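Local coordinates for CLIP-associating protein (Drosophila melanogaster, PDB 4G3A), which tracks microtubule plus ends, promotes the stabilisation of dynamic microtubules and is required for mitotic spindle formation, this chain being its N-terminal TOG-like domain, at residues L149-H157 and T191-V199; R167-G178 and D206-K217. One frame throughout, in Å; residues are numbered along the deposited sequence.

How the contacts relate
Contacts 1 and 2 lie side by side toward the C-terminal end of this TOG-like HEAT-repeat domain, their centres about 15 Å apart and on the same side of the chain's centre. Along the sequence their segments alternate: helix 170-175 of contact 2 falls between the two helices of contact 1 and packs against both. Leu149 CD2 lies 3.9 Å from Val173 CG2, and Leu192 CG 3.7 Å from Val173 CG1, while Ile195 meets Ile170. Contact 1 joins helix 142-159 to helix 182-199, whose residues 191-199 lie in HEAT 3; contact 2 carries the packing onward to the segment leading into helix 215-229. Neither contact contains a bound ligand.

Contact 1: residues L149-H157 and T191-V199; sequences LQTIVNALH and TLVEIYKHV
Leu156, at the apolar heart of a nearly parallel helix pair of the HEAT-repeat TOG domain, slides its branched end past His198. The axes of segments 149-157 and 191-199 come within 9.8 Å of each other, at 14°. With CG anti to the backbone N (chi1 -163°), Leu156 sets that atom over the centre of the His198 ring, a CH-pi contact 3.5 Å from Leu156 CG to the ring centroid. Its CD2 methyl also reaches Ile195, where CG1 lies 3.8 Å from Leu156 CD2; a leucine suits the place because its branch carbon can sit on the ring while one methyl, CD2, bridges ring and Ile195. Farther back, Val153 presses both methyls on the aliphatic stem of Glu194, its CG2 3.7 Å from Glu194 CG. Thr191 OG1 lies against Leu149 CB, yet this buried hydroxyl is satisfied by the carbonyl of Ala187 in its own helix, as suits a threonine within a helix.

The more open side is polar. There exposed His157 uses both ring nitrogens: ND1 shares a hydrogen bond with His198 NE2 at 2.9 Å, the two rings meeting rim to rim, and NE2 donates to Glu194 OE1. The bend of Glu194 at chi2 (-65°) helps bring its carboxylate to this rim, where Gln190 holds OE2 and Lys197 makes a salt bridge to OE1. His157 NE2, 3.0 Å from Glu194 OE1, and Lys197 NZ approach that oxygen from opposite faces of the carboxylate plane.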
# COMPACT_ATOMS: atom_id res chain seq x y z
N LEU A 149 -0.89 8.57 2.43
CA LEU A 149 -0.47 9.76 1.68
C LEU A 149 0.78 9.43 0.87
O LEU A 149 0.90 9.84 -0.28
CB LEU A 149 -0.24 10.96 2.61
CG LEU A 149 -1.53 11.52 3.25
CD1 LEU A 149 -1.22 12.51 4.36
CD2 LEU A 149 -2.45 12.14 2.20
N GLN A 150 1.68 8.65 1.46
CA GLN A 150 2.91 8.27 0.77
C GLN A 150 2.61 7.33 -0.40
O GLN A 150 3.27 7.39 -1.43
CB GLN A 150 3.91 7.65 1.75
CG GLN A 150 5.25 7.30 1.12
CD GLN A 150 6.04 8.53 0.71
OE1 GLN A 150 6.51 8.62 -0.43
NE2 GLN A 150 6.18 9.48 1.64
N THR A 151 1.61 6.46 -0.23
CA THR A 151 1.20 5.58 -1.31
C THR A 151 0.74 6.42 -2.50
O THR A 151 1.03 6.09 -3.65
CB THR A 151 0.04 4.66 -0.89
OG1 THR A 151 0.42 3.88 0.26
CG2 THR A 151 -0.34 3.73 -2.04
N ILE A 152 -0.02 7.47 -2.23
CA ILE A 152 -0.46 8.37 -3.29
C ILE A 152 0.74 9.00 -3.99
O ILE A 152 0.82 9.04 -5.23
CB ILE A 152 -1.33 9.51 -2.72
CG1 ILE A 152 -2.66 8.97 -2.19
CG2 ILE A 152 -1.55 10.59 -3.79
CD1 ILE A 152 -3.50 10.03 -1.48
N VAL A 153 1.67 9.50 -3.19
CA VAL A 153 2.87 10.14 -3.75
C VAL A 153 3.63 9.17 -4.66
O VAL A 153 4.01 9.51 -5.79
CB VAL A 153 3.79 10.68 -2.63
CG1 VAL A 153 5.18 10.99 -3.18
CG2 VAL A 153 3.18 11.95 -2.01
N ASN A 154 3.83 7.94 -4.18
CA ASN A 154 4.59 6.95 -4.94
C ASN A 154 3.87 6.58 -6.23
O ASN A 154 4.50 6.45 -7.28
CB ASN A 154 4.83 5.68 -4.12
CG ASN A 154 5.72 5.91 -2.91
OD1 ASN A 154 5.72 5.12 -1.97
ND2 ASN A 154 6.47 7.00 -2.92
N ALA A 155 2.56 6.39 -6.16
CA ALA A 155 1.76 6.06 -7.34
C ALA A 155 1.79 7.17 -8.40
O ALA A 155 1.88 6.90 -9.61
CB ALA A 155 0.33 5.78 -6.93
N LEU A 156 1.72 8.42 -7.96
CA LEU A 156 1.83 9.56 -8.86
C LEU A 156 3.21 9.61 -9.49
O LEU A 156 3.36 9.77 -10.70
CB LEU A 156 1.56 10.86 -8.08
CG LEU A 156 1.23 12.13 -8.86
CD1 LEU A 156 -0.05 11.95 -9.67
CD2 LEU A 156 1.11 13.34 -7.90
N HIS A 157 4.24 9.47 -8.67
CA HIS A 157 5.59 9.51 -9.18
C HIS A 157 5.82 8.38 -10.19
O HIS A 157 6.50 8.57 -11.19
CB HIS A 157 6.62 9.47 -8.05
CG HIS A 157 6.72 10.77 -7.29
ND1 HIS A 157 6.27 11.96 -7.80
CD2 HIS A 157 7.25 11.04 -6.07
CE1 HIS A 157 6.50 12.93 -6.91
NE2 HIS A 157 7.09 12.40 -5.87
N THR A 191 2.65 16.04 0.59
CA THR A 191 1.87 15.39 -0.47
C THR A 191 1.35 16.40 -1.50
O THR A 191 1.40 16.15 -2.71
CB THR A 191 0.66 14.60 0.11
OG1 THR A 191 1.12 13.56 0.97
CG2 THR A 191 -0.17 13.99 -1.00
N LEU A 192 0.86 17.54 -1.02
CA LEU A 192 0.42 18.61 -1.92
C LEU A 192 1.60 19.15 -2.73
O LEU A 192 1.47 19.48 -3.91
CB LEU A 192 -0.24 19.73 -1.13
CG LEU A 192 -1.59 19.29 -0.53
CD1 LEU A 192 -2.06 20.32 0.46
CD2 LEU A 192 -2.61 19.08 -1.65
N VAL A 193 2.76 19.22 -2.08
CA VAL A 193 3.96 19.66 -2.76
C VAL A 193 4.34 18.68 -3.87
O VAL A 193 4.63 19.09 -5.00
CB VAL A 193 5.13 19.88 -1.77
CG1 VAL A 193 6.45 20.08 -2.52
CG2 VAL A 193 4.85 21.09 -0.87
N GLU A 194 4.28 17.38 -3.57
CA GLU A 194 4.54 16.35 -4.58
C GLU A 194 3.51 16.40 -5.71
O GLU A 194 3.87 16.21 -6.88
CB GLU A 194 4.54 14.94 -3.95
CG GLU A 194 5.43 14.78 -2.73
CD GLU A 194 6.92 14.94 -3.03
OE1 GLU A 194 7.32 14.85 -4.21
OE2 GLU A 194 7.68 15.16 -2.06
N ILE A 195 2.25 16.66 -5.38
CA ILE A 195 1.20 16.79 -6.39
C ILE A 195 1.47 18.04 -7.25
O ILE A 195 1.26 18.04 -8.46
CB ILE A 195 -0.20 16.87 -5.77
CG1 ILE A 195 -0.68 15.47 -5.33
CG2 ILE A 195 -1.18 17.50 -6.75
CD1 ILE A 195 -1.97 15.51 -4.46
N TYR A 196 1.94 19.10 -6.62
CA TYR A 196 2.31 20.28 -7.41
C TYR A 196 3.30 19.94 -8.53
O TYR A 196 3.22 20.48 -9.64
CB TYR A 196 2.87 21.38 -6.52
CG TYR A 196 3.36 22.60 -7.30
CD1 TYR A 196 2.47 23.55 -7.77
CD2 TYR A 196 4.71 22.77 -7.56
CE1 TYR A 196 2.92 24.66 -8.49
CE2 TYR A 196 5.17 23.87 -8.27
CZ TYR A 196 4.27 24.81 -8.74
OH TYR A 196 4.75 25.90 -9.45
N LYS A 197 4.24 19.04 -8.25
CA LYS A 197 5.23 18.68 -9.26
C LYS A 197 4.60 18.12 -10.53
O LYS A 197 5.14 18.29 -11.62
CB LYS A 197 6.27 17.71 -8.69
CG LYS A 197 7.19 18.35 -7.67
CD LYS A 197 8.01 17.30 -6.94
CE LYS A 197 8.76 17.91 -5.77
NZ LYS A 197 9.52 16.88 -5.01
N HIS A 198 3.44 17.47 -10.39
CA HIS A 198 2.78 16.84 -11.53
C HIS A 198 1.74 17.76 -12.16
O HIS A 198 1.52 17.75 -13.36
CB HIS A 198 2.12 15.52 -11.11
CG HIS A 198 3.10 14.44 -10.81
ND1 HIS A 198 3.43 13.45 -11.70
CD2 HIS A 198 3.85 14.20 -9.69
CE1 HIS A 198 4.33 12.65 -11.17
NE2 HIS A 198 4.60 13.09 -9.95
N VAL A 199 1.10 18.55 -11.31
CA VAL A 199 -0.09 19.29 -11.69
C VAL A 199 0.21 20.76 -12.06
O VAL A 199 -0.45 21.34 -12.91
CB VAL A 199 -1.15 19.18 -10.57
CG1 VAL A 199 -2.18 20.28 -10.67
CG2 VAL A 199 -1.80 17.80 -10.62

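Contact 2: residues R167-G178 and D206-K217; sequences RVYIPPVCALLG and DLRRMDDVPASK
Asp206 faces Arg167 across the outer edge of this HEAT-repeat packing, its OD1 3.4 Å from Arg167 NH2 in a long salt bridge whose flat groups stand nearly perpendicular. Next, Leu207 rests CD2 against both Ile170 CG2 and Cys174 SG, 3.5 Å from that sulfur. Met210, present as selenomethionine at the centre of an inverse gamma turn, has a flexible chain bent at chi2 and chi3, which lays CE on Ile170 CG2 and SE near the ring of Pro171. At an exposed place suited to a carboxylate, the poorly ordered Asp212 accepts only a weak bond at OD1 from a water that also donates to Pro171 O. Val213 then fits CG2 against Cys174 SG at 3.5 Å, a compact branched side chain beside a small thiol, and also touches Leu177 CD1. Lys217, extended beyond CG, ends the walk by donating from NZ to Leu177 O at 2.8 Å, from above the carbonyl plane. An alanine here would remove the ammonium group and is likely to leave that carbonyl without this donor and the end of segment 167-178 less firmly joined to helix 215-229. Segment 167-178 also packs against helices 142-159 and 182-199, and Tyr169 reaches helix 125-136.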
# COMPACT_ATOMS: atom_id res chain seq x y z
N ARG A 167 -7.20 15.29 -8.75
CA ARG A 167 -8.04 16.46 -8.50
C ARG A 167 -9.02 16.21 -7.36
O ARG A 167 -9.15 17.03 -6.45
CB ARG A 167 -8.80 16.88 -9.76
CG ARG A 167 -10.11 17.58 -9.46
CD ARG A 167 -10.76 18.16 -10.70
NE ARG A 167 -10.21 19.47 -11.04
CZ ARG A 167 -10.55 20.60 -10.44
NH1 ARG A 167 -11.43 20.59 -9.45
NH2 ARG A 167 -10.00 21.75 -10.82
N VAL A 168 -9.71 15.07 -7.40
CA VAL A 168 -10.71 14.72 -6.40
C VAL A 168 -10.07 14.40 -5.04
O VAL A 168 -10.74 14.40 -4.01
CB VAL A 168 -11.60 13.55 -6.88
CG1 VAL A 168 -10.92 12.22 -6.66
CG2 VAL A 168 -12.96 13.59 -6.22
N TYR A 169 -8.76 14.18 -5.04
CA TYR A 169 -8.01 13.98 -3.79
C TYR A 169 -7.62 15.24 -3.02
O TYR A 169 -7.27 15.18 -1.83
CB TYR A 169 -6.76 13.17 -4.08
CG TYR A 169 -7.07 11.72 -4.28
CD1 TYR A 169 -6.99 10.84 -3.23
CD2 TYR A 169 -7.47 11.24 -5.52
CE1 TYR A 169 -7.27 9.51 -3.40
CE2 TYR A 169 -7.75 9.91 -5.70
CZ TYR A 169 -7.66 9.05 -4.64
OH TYR A 169 -7.95 7.71 -4.81
N ILE A 170 -7.66 16.39 -3.68
CA ILE A 170 -7.22 17.61 -3.00
C ILE A 170 -8.01 17.90 -1.72
O ILE A 170 -7.41 18.18 -0.68
CB ILE A 170 -7.18 18.83 -3.93
CG1 ILE A 170 -6.38 18.47 -5.19
CG2 ILE A 170 -6.53 20.01 -3.21
CD1 ILE A 170 -5.03 17.86 -4.88
N PRO A 171 -9.35 17.79 -1.77
CA PRO A 171 -10.04 18.14 -0.52
C PRO A 171 -9.75 17.16 0.64
O PRO A 171 -9.46 17.63 1.75
CB PRO A 171 -11.52 18.19 -0.91
CG PRO A 171 -11.51 18.44 -2.39
CD PRO A 171 -10.29 17.70 -2.91
N PRO A 172 -9.80 15.83 0.41
CA PRO A 172 -9.41 14.99 1.55
C PRO A 172 -7.96 15.19 2.02
O PRO A 172 -7.73 15.13 3.22
CB PRO A 172 -9.63 13.56 1.04
CG PRO A 172 -9.86 13.67 -0.41
CD PRO A 172 -10.38 15.04 -0.68
N VAL A 173 -7.01 15.38 1.11
CA VAL A 173 -5.64 15.65 1.55
C VAL A 173 -5.60 16.96 2.35
O VAL A 173 -4.93 17.07 3.38
CB VAL A 173 -4.66 15.72 0.36
CG1 VAL A 173 -3.30 16.27 0.83
CG2 VAL A 173 -4.52 14.35 -0.28
N CYS A 174 -6.33 17.97 1.89
CA CYS A 174 -6.37 19.23 2.62
C CYS A 174 -6.97 19.05 4.02
O CYS A 174 -6.50 19.66 4.97
CB CYS A 174 -7.12 20.30 1.83
SG CYS A 174 -6.16 20.99 0.44
N ALA A 175 -7.98 18.20 4.14
CA ALA A 175 -8.55 17.89 5.45
C ALA A 175 -7.49 17.37 6.42
O ALA A 175 -7.54 17.64 7.61
CB ALA A 175 -9.69 16.88 5.33
N LEU A 176 -6.52 16.61 5.90
CA LEU A 176 -5.45 16.09 6.74
C LEU A 176 -4.43 17.14 7.21
O LEU A 176 -3.62 16.86 8.10
CB LEU A 176 -4.74 14.91 6.07
CG LEU A 176 -5.62 13.65 5.96
CD1 LEU A 176 -4.79 12.47 5.49
CD2 LEU A 176 -6.29 13.33 7.29
N LEU A 177 -4.46 18.34 6.61
CA LEU A 177 -3.66 19.45 7.13
C LEU A 177 -4.04 19.78 8.57
O LEU A 177 -3.20 20.23 9.35
CB LEU A 177 -3.82 20.72 6.26
CG LEU A 177 -3.22 20.64 4.85
CD1 LEU A 177 -3.62 21.85 4.01
CD2 LEU A 177 -1.71 20.52 4.93
N GLY A 178 -5.30 19.54 8.93
CA GLY A 178 -5.76 19.74 10.30
C GLY A 178 -5.85 18.45 11.11
O GLY A 178 -6.62 18.37 12.08
N ASP A 206 -6.89 26.32 -7.03
CA ASP A 206 -7.66 25.19 -6.52
C ASP A 206 -7.66 25.22 -5.01
O ASP A 206 -8.69 25.01 -4.37
CB ASP A 206 -7.03 23.88 -6.98
CG ASP A 206 -7.50 23.44 -8.35
OD1 ASP A 206 -8.42 24.08 -8.90
OD2 ASP A 206 -6.95 22.44 -8.86
N LEU A 207 -6.48 25.43 -4.43
CA LEU A 207 -6.37 25.47 -2.98
C LEU A 207 -6.98 26.75 -2.45
O LEU A 207 -7.50 26.79 -1.34
CB LEU A 207 -4.91 25.34 -2.54
CG LEU A 207 -4.19 24.06 -2.97
CD1 LEU A 207 -2.68 24.23 -2.79
CD2 LEU A 207 -4.71 22.84 -2.20
N ARG A 208 -6.94 27.81 -3.24
CA ARG A 208 -7.45 29.08 -2.73
C ARG A 208 -8.97 29.03 -2.52
O ARG A 208 -9.50 29.74 -1.67
CB ARG A 208 -7.06 30.23 -3.65
CG ARG A 208 -7.10 31.58 -2.96
CD ARG A 208 -6.81 32.68 -3.93
NE ARG A 208 -7.05 34.00 -3.36
CZ ARG A 208 -6.09 34.85 -3.01
NH1 ARG A 208 -4.82 34.52 -3.17
NH2 ARG A 208 -6.42 36.04 -2.51
N ARG A 209 -9.65 28.17 -3.29
CA ARG A 209 -11.09 27.95 -3.13
C ARG A 209 -11.39 27.01 -1.96
O ARG A 209 -12.53 26.89 -1.51
CB ARG A 209 -11.68 27.38 -4.42
CG ARG A 209 -11.43 25.88 -4.57
CD ARG A 209 -11.95 25.29 -5.89
NE ARG A 209 -13.40 25.10 -5.89
CZ ARG A 209 -14.05 24.24 -5.12
NH1 ARG A 209 -13.39 23.48 -4.25
NH2 ARG A 209 -15.37 24.13 -5.21
N MSE A 210 -10.36 26.33 -1.48
CA MSE A 210 -10.50 25.39 -0.38
C MSE A 210 -10.66 26.18 0.91
O MSE A 210 -9.68 26.45 1.60
CB MSE A 210 -9.25 24.51 -0.28
CG MSE A 210 -9.50 23.04 -0.05
SE MSE A 210 -10.31 22.16 -1.58
CE MSE A 210 -8.91 22.37 -2.87
N ASP A 211 -11.90 26.55 1.24
CA ASP A 211 -12.15 27.33 2.46
C ASP A 211 -11.72 26.56 3.71
O ASP A 211 -11.59 27.13 4.79
CB ASP A 211 -13.61 27.77 2.55
CG ASP A 211 -14.59 26.62 2.45
OD1 ASP A 211 -14.15 25.47 2.25
OD2 ASP A 211 -15.80 26.87 2.57
N ASP A 212 -11.50 25.27 3.55
CA ASP A 212 -10.82 24.46 4.55
C ASP A 212 -9.46 25.08 4.90
O ASP A 212 -9.26 25.55 6.03
CB ASP A 212 -10.60 23.05 3.99
CG ASP A 212 -10.12 22.05 5.05
OD1 ASP A 212 -10.96 21.28 5.56
OD2 ASP A 212 -8.91 22.04 5.34
N VAL A 213 -8.55 25.10 3.92
CA VAL A 213 -7.16 25.55 4.09
C VAL A 213 -7.01 26.98 4.61
O VAL A 213 -7.34 27.95 3.91
CB VAL A 213 -6.40 25.46 2.75
CG1 VAL A 213 -4.97 25.93 2.92
CG2 VAL A 213 -6.45 24.04 2.20
N PRO A 214 -6.50 27.12 5.84
CA PRO A 214 -6.29 28.46 6.41
C PRO A 214 -5.35 29.27 5.53
O PRO A 214 -4.47 28.68 4.90
CB PRO A 214 -5.62 28.17 7.76
CG PRO A 214 -6.02 26.76 8.09
CD PRO A 214 -6.08 26.05 6.76
N ALA A 215 -5.54 30.59 5.47
CA ALA A 215 -4.71 31.45 4.64
C ALA A 215 -3.24 31.22 4.95
O ALA A 215 -2.39 31.24 4.06
CB ALA A 215 -5.08 32.92 4.84
N SER A 216 -2.93 31.01 6.22
CA SER A 216 -1.55 30.83 6.64
C SER A 216 -0.91 29.60 5.98
O SER A 216 0.29 29.59 5.67
CB SER A 216 -1.49 30.72 8.16
OG SER A 216 -2.33 29.68 8.61
N LYS A 217 -1.70 28.55 5.77
CA LYS A 217 -1.17 27.35 5.13
C LYS A 217 -1.15 27.48 3.62
O LYS A 217 -0.28 26.94 2.95
CB LYS A 217 -1.93 26.10 5.58
CG LYS A 217 -1.64 25.75 7.03
CD LYS A 217 -2.30 24.45 7.46
CE LYS A 217 -1.94 24.12 8.90
NZ LYS A 217 -2.81 23.05 9.47
O HOH W 1 -11.26 19.48 2.68